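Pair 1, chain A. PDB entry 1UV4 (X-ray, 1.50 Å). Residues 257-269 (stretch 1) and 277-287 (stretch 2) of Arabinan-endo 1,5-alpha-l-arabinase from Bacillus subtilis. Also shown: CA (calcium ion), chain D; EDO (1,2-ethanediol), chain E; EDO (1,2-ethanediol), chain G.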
# COMPACT_ATOMS: atom_id res chain seq x y z
N ASP A 257 -5.01 -2.79 -2.06
CA ASP A 257 -3.97 -3.15 -3.00
C ASP A 257 -4.55 -4.00 -4.08
O ASP A 257 -5.44 -4.83 -3.83
CB ASP A 257 -2.84 -3.87 -2.25
CG ASP A 257 -1.57 -3.86 -3.01
OD1 ASP A 257 -1.29 -2.93 -3.80
OD2 ASP A 257 -0.77 -4.74 -2.84
N ILE A 258 -4.16 -3.68 -5.31
CA ILE A 258 -4.60 -4.43 -6.51
C ILE A 258 -3.64 -5.56 -6.71
O ILE A 258 -2.41 -5.34 -6.82
CB ILE A 258 -4.64 -3.55 -7.73
CG1 ILE A 258 -5.70 -2.45 -7.57
CG2 ILE A 258 -5.02 -4.40 -8.92
CD1 ILE A 258 -5.50 -1.23 -8.56
N VAL A 259 -4.19 -6.78 -6.73
CA VAL A 259 -3.47 -8.01 -6.81
C VAL A 259 -3.83 -8.71 -8.18
O VAL A 259 -5.00 -8.86 -8.54
CB VAL A 259 -3.76 -8.84 -5.53
CG1 VAL A 259 -3.22 -10.22 -5.69
CG2 VAL A 259 -3.18 -8.12 -4.32
N ASN A 260 -2.82 -9.09 -8.96
CA ASN A 260 -3.05 -9.75 -10.27
C ASN A 260 -3.97 -8.96 -11.24
O ASN A 260 -4.57 -9.54 -12.15
CB ASN A 260 -3.64 -11.16 -10.08
CG ASN A 260 -2.72 -12.10 -9.30
OD1 ASN A 260 -1.67 -11.70 -8.78
ND2 ASN A 260 -3.12 -13.38 -9.22
N GLY A 261 -4.06 -7.66 -11.07
CA GLY A 261 -4.85 -6.82 -11.93
C GLY A 261 -6.34 -6.81 -11.62
O GLY A 261 -6.95 -5.77 -11.84
N ASN A 262 -6.89 -7.89 -11.04
CA ASN A 262 -8.34 -8.11 -10.92
C ASN A 262 -8.85 -8.61 -9.58
O ASN A 262 -9.89 -9.28 -9.51
CB ASN A 262 -8.82 -9.08 -12.03
CG ASN A 262 -8.25 -10.47 -11.89
OD1 ASN A 262 -7.60 -10.83 -10.93
ND2 ASN A 262 -8.50 -11.30 -12.94
N ILE A 263 -8.09 -8.34 -8.54
CA ILE A 263 -8.47 -8.64 -7.17
C ILE A 263 -8.15 -7.42 -6.36
O ILE A 263 -7.06 -6.90 -6.53
CB ILE A 263 -7.66 -9.84 -6.61
CG1 ILE A 263 -7.91 -11.09 -7.47
CG2 ILE A 263 -8.00 -10.05 -5.12
CD1 ILE A 263 -7.08 -12.33 -7.06
N LEU A 264 -9.06 -6.98 -5.50
CA LEU A 264 -8.79 -5.89 -4.58
C LEU A 264 -8.81 -6.41 -3.17
O LEU A 264 -9.83 -6.93 -2.72
CB LEU A 264 -9.82 -4.76 -4.74
CG LEU A 264 -9.39 -3.49 -4.00
CD1 LEU A 264 -8.24 -2.79 -4.65
CD2 LEU A 264 -10.53 -2.52 -3.75
N VAL A 265 -7.68 -6.30 -2.50
CA VAL A 265 -7.59 -6.59 -1.08
C VAL A 265 -7.62 -5.26 -0.34
O VAL A 265 -7.15 -4.24 -0.84
CB VAL A 265 -6.31 -7.44 -0.70
CG1 VAL A 265 -6.30 -8.75 -1.52
CG2 VAL A 265 -5.02 -6.67 -0.91
N ARG A 266 -8.12 -5.30 0.87
CA ARG A 266 -8.11 -4.08 1.71
C ARG A 266 -8.33 -4.51 3.14
O ARG A 266 -8.66 -5.68 3.39
CB ARG A 266 -9.22 -3.11 1.30
CG ARG A 266 -10.60 -3.48 1.68
CD ARG A 266 -11.36 -3.89 0.56
NE ARG A 266 -12.79 -4.18 0.80
CZ ARG A 266 -13.42 -5.15 0.17
NH1 ARG A 266 -12.77 -5.90 -0.70
NH2 ARG A 266 -14.70 -5.33 0.37
N HIS A 267 -8.12 -3.61 4.09
CA HIS A 267 -8.57 -3.85 5.46
C HIS A 267 -9.88 -3.11 5.69
O HIS A 267 -10.19 -2.16 4.98
CB HIS A 267 -7.51 -3.47 6.50
CG HIS A 267 -7.15 -2.00 6.53
ND1 HIS A 267 -5.89 -1.52 6.21
CD2 HIS A 267 -7.89 -0.91 6.86
CE1 HIS A 267 -5.90 -0.20 6.30
NE2 HIS A 267 -7.10 0.19 6.68
N ALA A 268 -10.65 -3.54 6.68
CA ALA A 268 -11.80 -2.77 7.17
C ALA A 268 -12.04 -3.23 8.60
O ALA A 268 -11.65 -4.36 8.97
CB ALA A 268 -13.01 -2.97 6.31
N TYR A 269 -12.63 -2.36 9.41
CA TYR A 269 -12.74 -2.56 10.85
C TYR A 269 -14.09 -3.17 11.21
O TYR A 269 -15.14 -2.63 10.91
CB TYR A 269 -12.51 -1.25 11.54
CG TYR A 269 -11.15 -0.65 11.29
CD1 TYR A 269 -10.91 0.16 10.17
CD2 TYR A 269 -10.09 -0.93 12.10
CE1 TYR A 269 -9.66 0.74 9.95
CE2 TYR A 269 -8.85 -0.37 11.89
CZ TYR A 269 -8.64 0.45 10.80
OH TYR A 269 -7.38 1.04 10.62
N PRO A 277 -9.24 -4.58 12.53
CA PRO A 277 -9.13 -4.58 11.06
C PRO A 277 -8.87 -6.02 10.56
O PRO A 277 -7.97 -6.73 11.02
CB PRO A 277 -7.90 -3.71 10.79
CG PRO A 277 -7.03 -3.87 11.99
CD PRO A 277 -7.99 -4.07 13.14
N LYS A 278 -9.65 -6.40 9.56
CA LYS A 278 -9.56 -7.67 8.89
C LYS A 278 -9.27 -7.45 7.41
O LYS A 278 -9.57 -6.39 6.84
CB LYS A 278 -10.85 -8.46 9.05
CG LYS A 278 -11.38 -8.55 10.49
CD LYS A 278 -10.44 -9.37 11.38
CE LYS A 278 -11.09 -9.82 12.75
NZ LYS A 278 -12.50 -10.29 12.60
N LEU A 279 -8.77 -8.52 6.78
CA LEU A 279 -8.53 -8.58 5.33
C LEU A 279 -9.81 -8.94 4.59
O LEU A 279 -10.35 -10.02 4.80
CB LEU A 279 -7.46 -9.62 5.06
CG LEU A 279 -7.13 -9.92 3.61
CD1 LEU A 279 -6.67 -8.72 2.87
CD2 LEU A 279 -6.05 -10.98 3.53
N LEU A 280 -10.28 -8.03 3.73
CA LEU A 280 -11.46 -8.25 2.88
C LEU A 280 -10.98 -8.27 1.44
O LEU A 280 -10.09 -7.52 1.03
CB LEU A 280 -12.49 -7.16 3.04
CG LEU A 280 -13.41 -7.26 4.24
CD1 LEU A 280 -12.73 -7.19 5.57
CD2 LEU A 280 -14.47 -6.15 4.17
N ILE A 281 -11.55 -9.17 0.67
CA ILE A 281 -11.10 -9.38 -0.71
C ILE A 281 -12.31 -9.45 -1.65
O ILE A 281 -13.27 -10.16 -1.36
CB ILE A 281 -10.27 -10.69 -0.81
CG1 ILE A 281 -9.14 -10.73 0.23
CG2 ILE A 281 -9.74 -10.84 -2.23
CD1 ILE A 281 -8.31 -11.96 0.14
N ASN A 282 -12.23 -8.72 -2.76
CA ASN A 282 -13.25 -8.78 -3.80
C ASN A 282 -12.61 -8.96 -5.15
O ASN A 282 -11.49 -8.55 -5.37
CB ASN A 282 -14.03 -7.45 -3.90
CG ASN A 282 -15.17 -7.35 -2.94
OD1 ASN A 282 -14.94 -7.22 -1.74
ND2 ASN A 282 -16.39 -7.37 -3.45
N ASP A 283 -13.36 -9.52 -6.11
CA ASP A 283 -12.97 -9.41 -7.51
C ASP A 283 -13.10 -7.96 -7.93
O ASP A 283 -13.94 -7.21 -7.40
CB ASP A 283 -13.91 -10.21 -8.35
CG ASP A 283 -13.92 -11.66 -7.97
OD1 ASP A 283 -12.83 -12.28 -7.97
OD2 ASP A 283 -14.96 -12.27 -7.64
N LEU A 284 -12.26 -7.57 -8.88
CA LEU A 284 -12.27 -6.23 -9.46
C LEU A 284 -12.55 -6.36 -10.94
O LEU A 284 -11.93 -7.19 -11.63
CB LEU A 284 -10.89 -5.58 -9.29
CG LEU A 284 -10.70 -4.09 -9.15
CD1 LEU A 284 -11.67 -3.46 -8.18
CD2 LEU A 284 -9.25 -3.87 -8.74
N ASN A 285 -13.53 -5.59 -11.41
CA ASN A 285 -13.94 -5.49 -12.81
C ASN A 285 -13.50 -4.13 -13.36
O ASN A 285 -13.54 -3.15 -12.66
CB ASN A 285 -15.49 -5.65 -12.82
CG ASN A 285 -16.12 -5.64 -14.21
OD1 ASN A 285 -15.58 -5.10 -15.16
ND2 ASN A 285 -17.33 -6.20 -14.30
N TRP A 286 -13.00 -4.08 -14.59
CA TRP A 286 -12.65 -2.80 -15.23
C TRP A 286 -13.46 -2.51 -16.46
O TRP A 286 -13.16 -1.55 -17.18
CB TRP A 286 -11.19 -2.81 -15.69
CG TRP A 286 -10.24 -3.12 -14.61
CD1 TRP A 286 -9.74 -4.35 -14.28
CD2 TRP A 286 -9.65 -2.19 -13.71
NE1 TRP A 286 -8.89 -4.23 -13.21
CE2 TRP A 286 -8.81 -2.91 -12.85
CE3 TRP A 286 -9.75 -0.80 -13.54
CZ2 TRP A 286 -8.07 -2.31 -11.85
CZ3 TRP A 286 -9.02 -0.22 -12.54
CH2 TRP A 286 -8.19 -0.96 -11.71
N SER A 287 -14.41 -3.39 -16.77
CA SER A 287 -15.09 -3.33 -18.04
C SER A 287 -15.81 -2.00 -18.29
O SER A 287 -16.01 -1.66 -19.45
CB SER A 287 -16.05 -4.53 -18.21
OG SER A 287 -17.09 -4.51 -17.25
CA CA D . 0.78 -3.58 -4.62
C1 EDO E . -16.04 -2.75 3.33
O1 EDO E . -15.16 -3.04 2.25
C2 EDO E . -17.47 -3.06 2.97
O2 EDO E . -18.03 -1.99 2.24
C1 EDO G . 1.46 -9.27 -5.80
O1 EDO G . 0.65 -8.64 -4.84
C2 EDO G . 0.67 -9.56 -7.06
O2 EDO G . 1.28 -10.61 -7.76
O HOH W 1 -0.37 -3.27 -6.64
O HOH W 2 -0.08 -5.84 -5.91
O HOH W 3 -11.07 -11.62 -9.83
O HOH W 4 2.81 -3.70 -5.99
O HOH W 5 1.39 -5.80 -4.30

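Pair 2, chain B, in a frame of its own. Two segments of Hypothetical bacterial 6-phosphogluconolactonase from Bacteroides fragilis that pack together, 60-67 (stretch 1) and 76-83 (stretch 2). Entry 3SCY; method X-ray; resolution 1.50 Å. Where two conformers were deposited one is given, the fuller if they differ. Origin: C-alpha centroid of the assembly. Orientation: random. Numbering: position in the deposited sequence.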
# COMPACT_ATOMS: atom_id res chain seq x y z
N ASP B 60 -11.14 -5.00 12.09
CA ASP B 60 -11.41 -6.03 13.11
C ASP B 60 -10.74 -7.39 12.75
O ASP B 60 -10.87 -8.36 13.51
CB ASP B 60 -12.92 -6.19 13.34
CG ASP B 60 -13.75 -6.69 12.16
OD1 ASP B 60 -13.17 -7.05 11.12
OD2 ASP B 60 -14.99 -6.75 12.29
N GLY B 61 -10.10 -7.46 11.59
CA GLY B 61 -9.40 -8.64 11.08
C GLY B 61 -10.30 -9.81 10.69
O GLY B 61 -9.82 -10.93 10.55
N LYS B 62 -11.61 -9.57 10.56
CA LYS B 62 -12.57 -10.62 10.23
C LYS B 62 -12.79 -10.78 8.73
O LYS B 62 -13.38 -11.76 8.31
CB LYS B 62 -13.92 -10.35 10.93
CG LYS B 62 -13.84 -10.33 12.46
CD LYS B 62 -13.77 -11.70 13.10
CE LYS B 62 -13.67 -11.63 14.61
NZ LYS B 62 -14.87 -11.01 15.24
N PHE B 63 -12.34 -9.79 7.94
CA PHE B 63 -12.50 -9.79 6.49
C PHE B 63 -11.24 -9.37 5.82
O PHE B 63 -10.40 -8.68 6.40
CB PHE B 63 -13.65 -8.87 6.04
CG PHE B 63 -14.97 -9.23 6.67
CD1 PHE B 63 -15.74 -10.28 6.16
CD2 PHE B 63 -15.41 -8.59 7.82
CE1 PHE B 63 -16.93 -10.67 6.79
CE2 PHE B 63 -16.61 -8.97 8.44
CZ PHE B 63 -17.33 -10.03 7.95
N VAL B 64 -11.07 -9.84 4.58
CA VAL B 64 -9.96 -9.43 3.74
C VAL B 64 -10.53 -9.01 2.39
O VAL B 64 -11.44 -9.68 1.87
CB VAL B 64 -8.88 -10.53 3.60
CG1 VAL B 64 -7.86 -10.23 2.49
CG2 VAL B 64 -8.16 -10.71 4.94
N TYR B 65 -9.99 -7.93 1.82
CA TYR B 65 -10.42 -7.48 0.50
C TYR B 65 -9.23 -7.41 -0.37
O TYR B 65 -8.19 -6.90 0.04
CB TYR B 65 -11.14 -6.12 0.57
CG TYR B 65 -12.32 -6.16 1.51
CD1 TYR B 65 -13.57 -6.59 1.07
CD2 TYR B 65 -12.17 -5.85 2.86
CE1 TYR B 65 -14.65 -6.68 1.95
CE2 TYR B 65 -13.23 -5.98 3.75
CZ TYR B 65 -14.48 -6.39 3.29
OH TYR B 65 -15.54 -6.50 4.15
N SER B 66 -9.33 -7.95 -1.59
CA SER B 66 -8.20 -7.91 -2.50
C SER B 66 -8.61 -7.37 -3.84
O SER B 66 -9.75 -7.55 -4.26
CB SER B 66 -7.59 -9.30 -2.68
OG SER B 66 -8.27 -10.09 -3.65
N VAL B 67 -7.66 -6.76 -4.54
CA VAL B 67 -7.94 -6.39 -5.91
C VAL B 67 -7.81 -7.69 -6.72
O VAL B 67 -7.29 -8.70 -6.21
CB VAL B 67 -6.99 -5.31 -6.47
CG1 VAL B 67 -7.09 -4.02 -5.67
CG2 VAL B 67 -5.54 -5.82 -6.57
N ALA B 76 -11.49 -6.38 -10.80
CA ALA B 76 -12.47 -6.55 -9.76
C ALA B 76 -11.86 -6.44 -8.36
O ALA B 76 -10.65 -6.23 -8.21
CB ALA B 76 -13.11 -7.94 -9.91
N VAL B 77 -12.73 -6.58 -7.35
CA VAL B 77 -12.36 -6.69 -5.94
C VAL B 77 -13.02 -7.93 -5.39
O VAL B 77 -14.20 -8.17 -5.70
CB VAL B 77 -12.71 -5.44 -5.11
CG1 VAL B 77 -12.39 -5.65 -3.62
CG2 VAL B 77 -11.94 -4.24 -5.64
N SER B 78 -12.28 -8.71 -4.60
CA SER B 78 -12.81 -9.91 -3.96
C SER B 78 -12.89 -9.67 -2.47
O SER B 78 -11.97 -9.07 -1.91
CB SER B 78 -11.89 -11.10 -4.24
OG SER B 78 -11.79 -11.36 -5.63
N ALA B 79 -13.96 -10.14 -1.84
CA ALA B 79 -14.18 -10.04 -0.41
C ALA B 79 -14.15 -11.42 0.20
O ALA B 79 -14.81 -12.33 -0.32
CB ALA B 79 -15.53 -9.39 -0.13
N PHE B 80 -13.42 -11.58 1.31
CA PHE B 80 -13.27 -12.86 1.98
C PHE B 80 -13.55 -12.77 3.46
O PHE B 80 -13.20 -11.77 4.08
CB PHE B 80 -11.80 -13.34 1.87
CG PHE B 80 -11.23 -13.46 0.49
CD1 PHE B 80 -10.68 -12.35 -0.15
CD2 PHE B 80 -11.20 -14.69 -0.16
CE1 PHE B 80 -10.14 -12.45 -1.42
CE2 PHE B 80 -10.67 -14.79 -1.45
CZ PHE B 80 -10.16 -13.67 -2.07
N ALA B 81 -14.12 -13.84 4.04
CA ALA B 81 -14.15 -13.97 5.49
C ALA B 81 -12.77 -14.49 5.89
O ALA B 81 -12.23 -15.41 5.24
CB ALA B 81 -15.23 -14.92 5.93
N PHE B 82 -12.18 -13.91 6.92
CA PHE B 82 -10.84 -14.30 7.36
C PHE B 82 -10.84 -14.83 8.77
O PHE B 82 -11.49 -14.28 9.65
CB PHE B 82 -9.87 -13.10 7.23
CG PHE B 82 -8.43 -13.43 7.53
CD1 PHE B 82 -7.76 -14.41 6.80
CD2 PHE B 82 -7.72 -12.72 8.49
CE1 PHE B 82 -6.42 -14.71 7.06
CE2 PHE B 82 -6.37 -13.01 8.74
CZ PHE B 82 -5.74 -14.00 8.03
N ASP B 83 -10.12 -15.93 8.97
CA ASP B 83 -9.94 -16.52 10.30
C ASP B 83 -8.45 -16.41 10.60
O ASP B 83 -7.65 -17.15 10.03
CB ASP B 83 -10.48 -17.96 10.35
CG ASP B 83 -10.33 -18.64 11.71
OD1 ASP B 83 -9.35 -18.35 12.42
OD2 ASP B 83 -11.18 -19.49 12.03
O HOH W 6 -10.06 -13.21 12.09

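Both pairs are two antiparallel strands of one chain; in each, a loop with a glycine leads into the first strand of the ladder. Fourteen central residues superpose with an RMSD of 0.4 Å over N, CA and C. The angle between strand directions is 141° in pair 1 and 147° in pair 2, so both ladders are twisted.

The register is the same. Leu264(A) and Asn282(A) form a hydrogen-bonded pair, with Leu264(A) N to Asn282(A) O at 2.9 Å and Asn282(A) N to Leu264(A) O at 3.0 Å. Val64(B) and Phe80(B) match them, with Val64(B) N to Phe80(B) O at 2.9 Å and Phe80(B) N to Val64(B) O at 2.8 Å. Arg266(A) with Leu280(A) corresponds to Ser66(B) with Ser78(B). The ladder closes alike: Leu284(A) N donates to Asn262(A) O at 3.0 Å, and Phe82(B) N to Lys62(B) O at 2.8 Å.

Gly261(A) matches Gly61(B), with CA atoms 1.2 Å apart after superposition. Both have positive phi, which favours glycine. Gly261(A) O accepts a hydrogen bond from Trp286(A) NE1 at 2.8 Å. Gly61(B) O lies at the edge of the Phe82(B) ring, 3.4 Å from CD2, and a water bridges it to Phe82(B) O.

Leu284(A) and Phe82(B) match, and both point toward the other strand. Leu284(A) CD1 and CD2 each lie 4.1 Å from Leu264(A) CB, and CD2 is also 4.0 Å from Ile258(A) CG1. Phe82(B) CB packs on Val64(B) CG2 at 3.7 Å.

At Ile263(A), Val265(A) and Ile281(A), pair 1 uses branched aliphatic chains. Ile263(A) CG2 touches Ile281(A) CG2 at 3.5 Å, and Val265(A) CG1 lies 3.9 Å from Ile281(A) CG1. In pair 2 the counterparts are large on one strand and small on the other. Phe63(B) matches Ile263(A), Tyr65(B) matches Val265(A) and Ala79(B) matches Ile281(A). Tyr65(B) CE1 comes to 3.5 Å from Ala79(B) CB.

On the opposite face, that of Arg266(A) and Leu280(A), polar groups are handled differently. Arg266(A) lays its guanidinium over Leu280(A), with CZ 3.6 Å from Leu280(A) CB. Its NH1 and NH2 both donate to Asn282(A) OD1, at 2.7 and 2.8 Å. A bound ethanediol takes further hydrogen bonds from NE and NH2. In pair 2 the matching residues are Ser66(B), Ser78(B) and Phe80(B). The short Ser66(B) side chain meets the edge of the Phe80(B) ring, OG to CE1 3.7 Å, and its OG donates to Val67(B) O at 3.1 Å.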